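Local structure of 16S rRNA (guanine(1405)-N(7))-methyltransferase (Klebsiella pneumoniae, 6PI9) at residues A58-D63 / S88-T93; L182-P187 / V210-T215. The protein probably methylates N7 of guanine 1405 in 16S rRNA with S-adenosyl-L-methionine as methyl donor, conferring resistance to various aminoglycosides. One frame throughout, in Å; residues are numbered along the deposited sequence.

Contact 1 of 2, residues A58-D63 / S88-T93. With SAH (S-adenosyl-L-homocysteine), chain B.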
loop_
_atom_site.group_PDB
_atom_site.type_symbol
_atom_site.label_atom_id
_atom_site.label_comp_id
_atom_site.label_asym_id
_atom_site.label_seq_id
_atom_site.Cartn_x
_atom_site.Cartn_y
_atom_site.Cartn_z
ATOM N N ALA A 58 -2.324 -3.172 -5.519
ATOM C CA ALA A 58 -2.239 -3.447 -4.085
ATOM C C ALA A 58 -3.599 -3.432 -3.406
ATOM O O ALA A 58 -3.743 -4.003 -2.318
ATOM C CB ALA A 58 -1.313 -2.443 -3.393
ATOM N N PHE A 59 -4.604 -2.812 -4.029
ATOM C CA PHE A 59 -5.891 -2.683 -3.366
ATOM C C PHE A 59 -6.713 -3.962 -3.437
ATOM O O PHE A 59 -7.491 -4.240 -2.515
ATOM C CB PHE A 59 -6.648 -1.514 -3.973
ATOM C CG PHE A 59 -5.871 -0.256 -3.945
ATOM C CD1 PHE A 59 -5.291 0.236 -5.105
ATOM C CD2 PHE A 59 -5.672 0.413 -2.745
ATOM C CE1 PHE A 59 -4.544 1.393 -5.079
ATOM C CE2 PHE A 59 -4.940 1.567 -2.710
ATOM C CZ PHE A 59 -4.372 2.065 -3.881
ATOM N N MET A 60 -6.533 -4.764 -4.486
ATOM C CA MET A 60 -7.321 -5.981 -4.632
ATOM C C MET A 60 -6.518 -7.022 -5.404
ATOM O O MET A 60 -6.020 -6.733 -6.495
ATOM C CB MET A 60 -8.650 -5.669 -5.342
ATOM C CG MET A 60 -9.730 -6.728 -5.166
ATOM S SD MET A 60 -11.327 -6.245 -5.865
ATOM C CE MET A 60 -10.895 -6.067 -7.591
ATOM N N THR A 61 -6.400 -8.228 -4.846
ATOM C CA THR A 61 -5.675 -9.299 -5.527
ATOM C C THR A 61 -6.540 -9.954 -6.613
ATOM O O THR A 61 -7.734 -9.679 -6.750
ATOM C CB THR A 61 -5.189 -10.360 -4.529
ATOM O OG1 THR A 61 -6.302 -11.116 -4.023
ATOM C CG2 THR A 61 -4.419 -9.708 -3.365
ATOM N N ALA A 62 -5.909 -10.854 -7.376
ATOM C CA ALA A 62 -6.559 -11.494 -8.520
ATOM C C ALA A 62 -7.652 -12.468 -8.087
ATOM O O ALA A 62 -8.751 -12.468 -8.651
ATOM C CB ALA A 62 -5.515 -12.213 -9.373
ATOM N N ASP A 63 -7.366 -13.324 -7.104
ATOM C CA ASP A 63 -8.352 -14.323 -6.702
ATOM C C ASP A 63 -9.365 -13.781 -5.700
ATOM O O ASP A 63 -10.485 -14.298 -5.630
ATOM C CB ASP A 63 -7.655 -15.562 -6.141
ATOM C CG ASP A 63 -6.541 -16.056 -7.043
ATOM O OD1 ASP A 63 -6.849 -16.602 -8.127
ATOM O OD2 ASP A 63 -5.362 -15.898 -6.666
ATOM N N SER A 88 -15.348 -5.795 1.664
ATOM C CA SER A 88 -14.147 -5.940 2.481
ATOM C C SER A 88 -12.939 -6.425 1.682
ATOM O O SER A 88 -11.836 -6.453 2.236
ATOM C CB SER A 88 -14.396 -6.908 3.652
ATOM O OG SER A 88 -14.932 -8.147 3.214
ATOM N N LEU A 89 -13.104 -6.812 0.417
ATOM C CA LEU A 89 -12.020 -7.410 -0.359
ATOM C C LEU A 89 -11.252 -6.409 -1.220
ATOM O O LEU A 89 -10.219 -6.781 -1.801
ATOM C CB LEU A 89 -12.566 -8.541 -1.239
ATOM C CG LEU A 89 -12.504 -9.928 -0.596
ATOM C CD1 LEU A 89 -13.120 -9.995 0.816
ATOM C CD2 LEU A 89 -13.169 -10.935 -1.510
ATOM N N HIS A 90 -11.709 -5.158 -1.305
ATOM C CA HIS A 90 -10.924 -4.071 -1.872
ATOM C C HIS A 90 -10.450 -3.167 -0.732
ATOM O O HIS A 90 -11.270 -2.717 0.071
ATOM C CB HIS A 90 -11.745 -3.260 -2.874
ATOM C CG HIS A 90 -10.930 -2.290 -3.663
ATOM N ND1 HIS A 90 -10.489 -1.093 -3.130
ATOM C CD2 HIS A 90 -10.503 -2.313 -4.950
ATOM C CE1 HIS A 90 -9.794 -0.437 -4.045
ATOM N NE2 HIS A 90 -9.791 -1.152 -5.160
ATOM N N ALA A 91 -9.140 -2.900 -0.684
ATOM C CA ALA A 91 -8.537 -2.204 0.455
ATOM C C ALA A 91 -9.238 -0.881 0.760
ATOM O O ALA A 91 -9.476 -0.552 1.929
ATOM C CB ALA A 91 -7.051 -1.967 0.186
ATOM N N SER A 92 -9.593 -0.106 -0.278
ATOM C CA SER A 92 -10.197 1.211 -0.035
ATOM C C SER A 92 -11.625 1.115 0.511
ATOM O O SER A 92 -12.040 1.958 1.333
ATOM C CB SER A 92 -10.181 2.039 -1.329
ATOM O OG SER A 92 -8.861 2.135 -1.859
ATOM N N THR A 93 -12.408 0.109 0.082
ATOM C CA THR A 93 -13.761 0.004 0.633
ATOM C C THR A 93 -13.750 -0.596 2.036
ATOM O O THR A 93 -14.491 -0.135 2.920
ATOM C CB THR A 93 -14.684 -0.806 -0.283
ATOM O OG1 THR A 93 -13.953 -1.884 -0.879
ATOM C CG2 THR A 93 -15.307 0.112 -1.361
HETATM N N SAH B . -12.036 5.735 -4.918
HETATM C CA SAH B . -12.067 4.325 -4.471
HETATM C CB SAH B . -10.745 3.638 -4.768
HETATM C CG SAH B . -9.451 4.324 -4.242
HETATM S SD SAH B . -7.985 3.209 -4.441
HETATM C C SAH B . -12.370 4.234 -2.963
HETATM O O SAH B . -12.080 5.229 -2.267
HETATM O OXT SAH B . -12.837 3.200 -2.444
HETATM C "C5'" SAH B . -7.222 4.032 -5.904
HETATM C "C4'" SAH B . -7.876 3.624 -7.257
HETATM O "O4'" SAH B . -7.366 4.466 -8.314
HETATM C "C3'" SAH B . -7.709 2.152 -7.732
HETATM O "O3'" SAH B . -8.998 1.547 -7.965
HETATM C "C2'" SAH B . -6.939 2.243 -9.048
HETATM O "O2'" SAH B . -7.433 1.262 -9.964
HETATM C "C1'" SAH B . -7.338 3.655 -9.503
HETATM N N9 SAH B . -6.361 4.309 -10.352
HETATM C C8 SAH B . -5.026 4.490 -10.093
HETATM N N7 SAH B . -4.508 5.264 -11.094
HETATM C C5 SAH B . -5.509 5.506 -12.000
HETATM C C6 SAH B . -5.564 6.166 -13.206
HETATM N N6 SAH B . -4.500 6.689 -13.780
HETATM N N1 SAH B . -6.796 6.293 -13.827
HETATM C C2 SAH B . -7.905 5.703 -13.322
HETATM N N3 SAH B . -7.875 5.025 -12.133
HETATM C C4 SAH B . -6.666 4.952 -11.508
#

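Contact 2 of 2, residues L182-P187 / V210-T215. With SAH (S-adenosyl-L-homocysteine), chain B.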
loop_
_atom_site.group_PDB
_atom_site.type_symbol
_atom_site.label_atom_id
_atom_site.label_comp_id
_atom_site.label_asym_id
_atom_site.label_seq_id
_atom_site.Cartn_x
_atom_site.Cartn_y
_atom_site.Cartn_z
ATOM N N LEU A 182 -13.732 11.995 -5.833
ATOM C CA LEU A 182 -12.305 11.770 -6.071
ATOM C C LEU A 182 -11.757 11.270 -4.751
ATOM O O LEU A 182 -11.127 12.040 -3.984
ATOM C CB LEU A 182 -11.604 13.061 -6.503
ATOM C CG LEU A 182 -12.075 13.551 -7.896
ATOM C CD1 LEU A 182 -13.331 14.411 -7.712
ATOM C CD2 LEU A 182 -10.970 14.429 -8.538
ATOM N N MET A 183 -12.017 9.993 -4.446
ATOM C CA MET A 183 -11.773 9.485 -3.100
ATOM C C MET A 183 -10.459 8.698 -3.106
ATOM O O MET A 183 -10.299 7.760 -3.912
ATOM C CB MET A 183 -12.979 8.640 -2.670
ATOM C CG MET A 183 -14.237 9.512 -2.494
ATOM S SD MET A 183 -15.753 8.483 -2.465
ATOM C CE MET A 183 -15.392 7.370 -1.101
ATOM N N LYS A 184 -9.526 9.090 -2.216
ATOM C CA LYS A 184 -8.218 8.439 -2.077
ATOM C C LYS A 184 -7.521 8.332 -3.417
ATOM O O LYS A 184 -6.913 7.298 -3.773
ATOM C CB LYS A 184 -8.399 7.063 -1.436
ATOM C CG LYS A 184 -8.904 7.228 0.012
ATOM C CD LYS A 184 -9.281 5.790 0.576
ATOM C CE LYS A 184 -9.768 5.886 2.058
ATOM N NZ LYS A 184 -10.334 4.513 2.444
ATOM N N LEU A 185 -7.633 9.386 -4.177
ATOM C CA LEU A 185 -7.196 9.386 -5.565
ATOM C C LEU A 185 -6.123 10.419 -5.860
ATOM O O LEU A 185 -5.170 10.121 -6.567
ATOM C CB LEU A 185 -8.415 9.675 -6.465
ATOM C CG LEU A 185 -8.038 10.056 -7.905
ATOM C CD1 LEU A 185 -7.345 8.878 -8.598
ATOM C CD2 LEU A 185 -9.329 10.403 -8.654
ATOM N N LEU A 186 -6.255 11.652 -5.358
ATOM C CA LEU A 186 -5.345 12.689 -5.849
ATOM C C LEU A 186 -3.873 12.387 -5.550
ATOM O O LEU A 186 -3.035 12.713 -6.412
ATOM C CB LEU A 186 -5.749 14.066 -5.267
ATOM C CG LEU A 186 -7.096 14.598 -5.797
ATOM C CD1 LEU A 186 -7.311 16.098 -5.380
ATOM C CD2 LEU A 186 -7.227 14.442 -7.319
ATOM N N PRO A 187 -3.476 11.814 -4.397
ATOM C CA PRO A 187 -2.030 11.552 -4.229
ATOM C C PRO A 187 -1.484 10.593 -5.237
ATOM O O PRO A 187 -0.370 10.811 -5.719
ATOM C CB PRO A 187 -1.891 10.974 -2.801
ATOM C CG PRO A 187 -3.079 11.580 -2.062
ATOM C CD PRO A 187 -4.192 11.660 -3.111
ATOM N N VAL A 210 -16.407 15.642 -4.062
ATOM C CA VAL A 210 -16.012 15.063 -2.771
ATOM C C VAL A 210 -14.611 14.556 -2.954
ATOM O O VAL A 210 -14.388 13.654 -3.766
ATOM C CB VAL A 210 -16.947 13.918 -2.347
ATOM C CG1 VAL A 210 -16.470 13.311 -1.001
ATOM C CG2 VAL A 210 -18.380 14.446 -2.250
ATOM N N VAL A 211 -13.651 15.127 -2.227
ATOM C CA VAL A 211 -12.231 14.794 -2.422
ATOM C C VAL A 211 -11.718 14.253 -1.107
ATOM O O VAL A 211 -11.939 14.882 -0.066
ATOM C CB VAL A 211 -11.410 16.037 -2.828
ATOM C CG1 VAL A 211 -9.881 15.706 -2.920
ATOM C CG2 VAL A 211 -11.977 16.693 -4.130
ATOM N N THR A 212 -11.121 13.060 -1.109
ATOM C CA THR A 212 -10.695 12.510 0.168
ATOM C C THR A 212 -9.257 12.018 0.136
ATOM O O THR A 212 -8.694 11.682 -0.911
ATOM C CB THR A 212 -11.566 11.355 0.651
ATOM O OG1 THR A 212 -11.199 10.177 -0.076
ATOM C CG2 THR A 212 -13.035 11.694 0.455
ATOM N N PHE A 213 -8.686 11.905 1.347
ATOM C CA PHE A 213 -7.295 11.456 1.466
ATOM C C PHE A 213 -7.203 10.435 2.592
ATOM O O PHE A 213 -7.903 10.555 3.589
ATOM C CB PHE A 213 -6.353 12.635 1.839
ATOM C CG PHE A 213 -6.341 13.724 0.806
ATOM C CD1 PHE A 213 -5.403 13.692 -0.226
ATOM C CD2 PHE A 213 -7.272 14.779 0.860
ATOM C CE1 PHE A 213 -5.392 14.717 -1.209
ATOM C CE2 PHE A 213 -7.285 15.804 -0.122
ATOM C CZ PHE A 213 -6.326 15.775 -1.167
ATOM N N PRO A 214 -6.338 9.447 2.464
ATOM C CA PRO A 214 -6.144 8.528 3.586
ATOM C C PRO A 214 -5.320 9.204 4.672
ATOM O O PRO A 214 -4.364 9.930 4.393
ATOM C CB PRO A 214 -5.392 7.350 2.960
ATOM C CG PRO A 214 -4.618 8.011 1.770
ATOM C CD PRO A 214 -5.462 9.185 1.303
ATOM N N THR A 215 -5.717 9.014 5.904
ATOM C CA THR A 215 -4.890 9.440 7.026
ATOM C C THR A 215 -4.264 8.151 7.530
ATOM O O THR A 215 -4.918 7.353 8.208
ATOM C CB THR A 215 -5.695 10.152 8.109
ATOM O OG1 THR A 215 -6.361 9.166 8.911
ATOM C CG2 THR A 215 -6.726 11.116 7.502
HETATM N N SAH B . -12.036 5.735 -4.918
HETATM C CA SAH B . -12.067 4.325 -4.471
HETATM C CB SAH B . -10.745 3.638 -4.768
HETATM C CG SAH B . -9.451 4.324 -4.242
HETATM S SD SAH B . -7.985 3.209 -4.441
HETATM C C SAH B . -12.370 4.234 -2.963
HETATM O O SAH B . -12.080 5.229 -2.267
HETATM O OXT SAH B . -12.837 3.200 -2.444
HETATM C "C5'" SAH B . -7.222 4.032 -5.904
HETATM C "C4'" SAH B . -7.876 3.624 -7.257
HETATM O "O4'" SAH B . -7.366 4.466 -8.314
HETATM C "C3'" SAH B . -7.709 2.152 -7.732
HETATM O "O3'" SAH B . -8.998 1.547 -7.965
HETATM C "C2'" SAH B . -6.939 2.243 -9.048
HETATM O "O2'" SAH B . -7.433 1.262 -9.964
HETATM C "C1'" SAH B . -7.338 3.655 -9.503
HETATM N N9 SAH B . -6.361 4.309 -10.352
HETATM C C8 SAH B . -5.026 4.490 -10.093
HETATM N N7 SAH B . -4.508 5.264 -11.094
HETATM C C5 SAH B . -5.509 5.506 -12.000
HETATM C C6 SAH B . -5.564 6.166 -13.206
HETATM N N6 SAH B . -4.500 6.689 -13.780
HETATM N N1 SAH B . -6.796 6.293 -13.827
HETATM C C2 SAH B . -7.905 5.703 -13.322
HETATM N N3 SAH B . -7.875 5.025 -12.133
HETATM C C4 SAH B . -6.666 4.952 -11.508
HETATM O O HOH W 1 -8.461 12.256 -3.637
#

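Contact 1 of 2, residues A58-D63 / S88-T93
F59 meets the 88-93 segment with both its side chain and its carbonyl. Its CB lies over one face of the H90 imidazole, 3.3 Å from H90 CE1. The two rings are almost parallel, at 8°, but slid so far apart that they barely overlap. With chi1 at -54°, F59 CG is anti to the carbonyl carbon, which carries the phenyl ring past the imidazole to S-adenosyl-L-homocysteine; the ligand's SD sits 3.7 Å above the ring plane, over its centre. A91 CB, small enough to fit close in, fills a place at the ring edge 4.0 Å from F59 CD2. The F59 carbonyl O accepts a hydrogen bond of 2.8 Å from A91 N, in the first turn of helix 91-96. H90 is the N-cap of that helix, and its ND1 accepts from S92 N at 3.1 Å, which ties the imidazole to the helix start.

M60 follows, its side chain crossing that of H90 at about a right angle: CG approaches L89 O at 3.4 Å, and SD lies at the edge of the H90 ring. T61 turns to the next helix and caps A64 N with OG1.

The ligand's sulfur therefore faces an apolar aromatic surface, while F59 O and H90 ND1 take N-H groups of the first helical turn; a phenyl face so placed would suit the electron-poor sulfonium of the methyl donor.

Contact 2 of 2, residues L182-P187 / V210-T215
P187 CG lies in the plane of the F213 ring, at its edge, 3.6 Å from F213 CD1. Two more rings from helix 225-236 meet the phenyl group: Y229 with its plane at about 20° to it, and F233 edge-to-face. L186 CB approaches obliquely, and L186 CD1 reaches V211 CG1 at 3.6 Å, so the start of helix 186-192 rests on branched and aromatic side chains of strand 208-214.

Beneath this apolar layer the backbones pair in parallel. L182 N gives a nearly straight 2.7 Å bond to V210 O, and T212 N returns one of 3.1 Å to L182 O. These are neighbouring strands of the Rossmann-like methyltransferase sheet, joined by helices 186-192 and 196-203 in a beta-alpha-beta connection, and the turn after strand 179-183 opens on the ligand. There the M183 carbonyl O takes a 2.9 Å hydrogen bond from the amino N of S-adenosyl-L-homocysteine.

K184, in a left-handed backbone conformation, presents its N-H to T212, where two acceptors share it: OG1 at 2.9 Å and the carbonyl O at 3.0 Å, the latter met from 57° out of the carbonyl plane. T212 suits the place because chi1 of 78° sets OG1 between its backbone N and carbonyl carbon, on the side of K184, while the same hydroxyl is hydrogen-bonded to E252 on the next strand. A water links the two segments: it donates to L182 O and T212 O, adding a second bond to each carbonyl, and accepts the N-H of L186 at the start of helix 186-192.

Contacts 1 and 2 have centres about 17 Å apart and share S-adenosyl-L-homocysteine: contact 1 lies at the ligand's sulfur and carboxylate, with S92 CB 3.1 Å from the carboxylate OXT, and contact 2 at its amino group. They also touch directly: K184 NZ, at the end of an extended chain, makes a weak hydrogen bond with S92 O at 3.3 Å and a salt bridge with E95 further along helix 91-96. Lysine, long and charged, can thus join the carboxy-terminal ends of the parallel strands to that helix. R96 and D141 also bind the ligand.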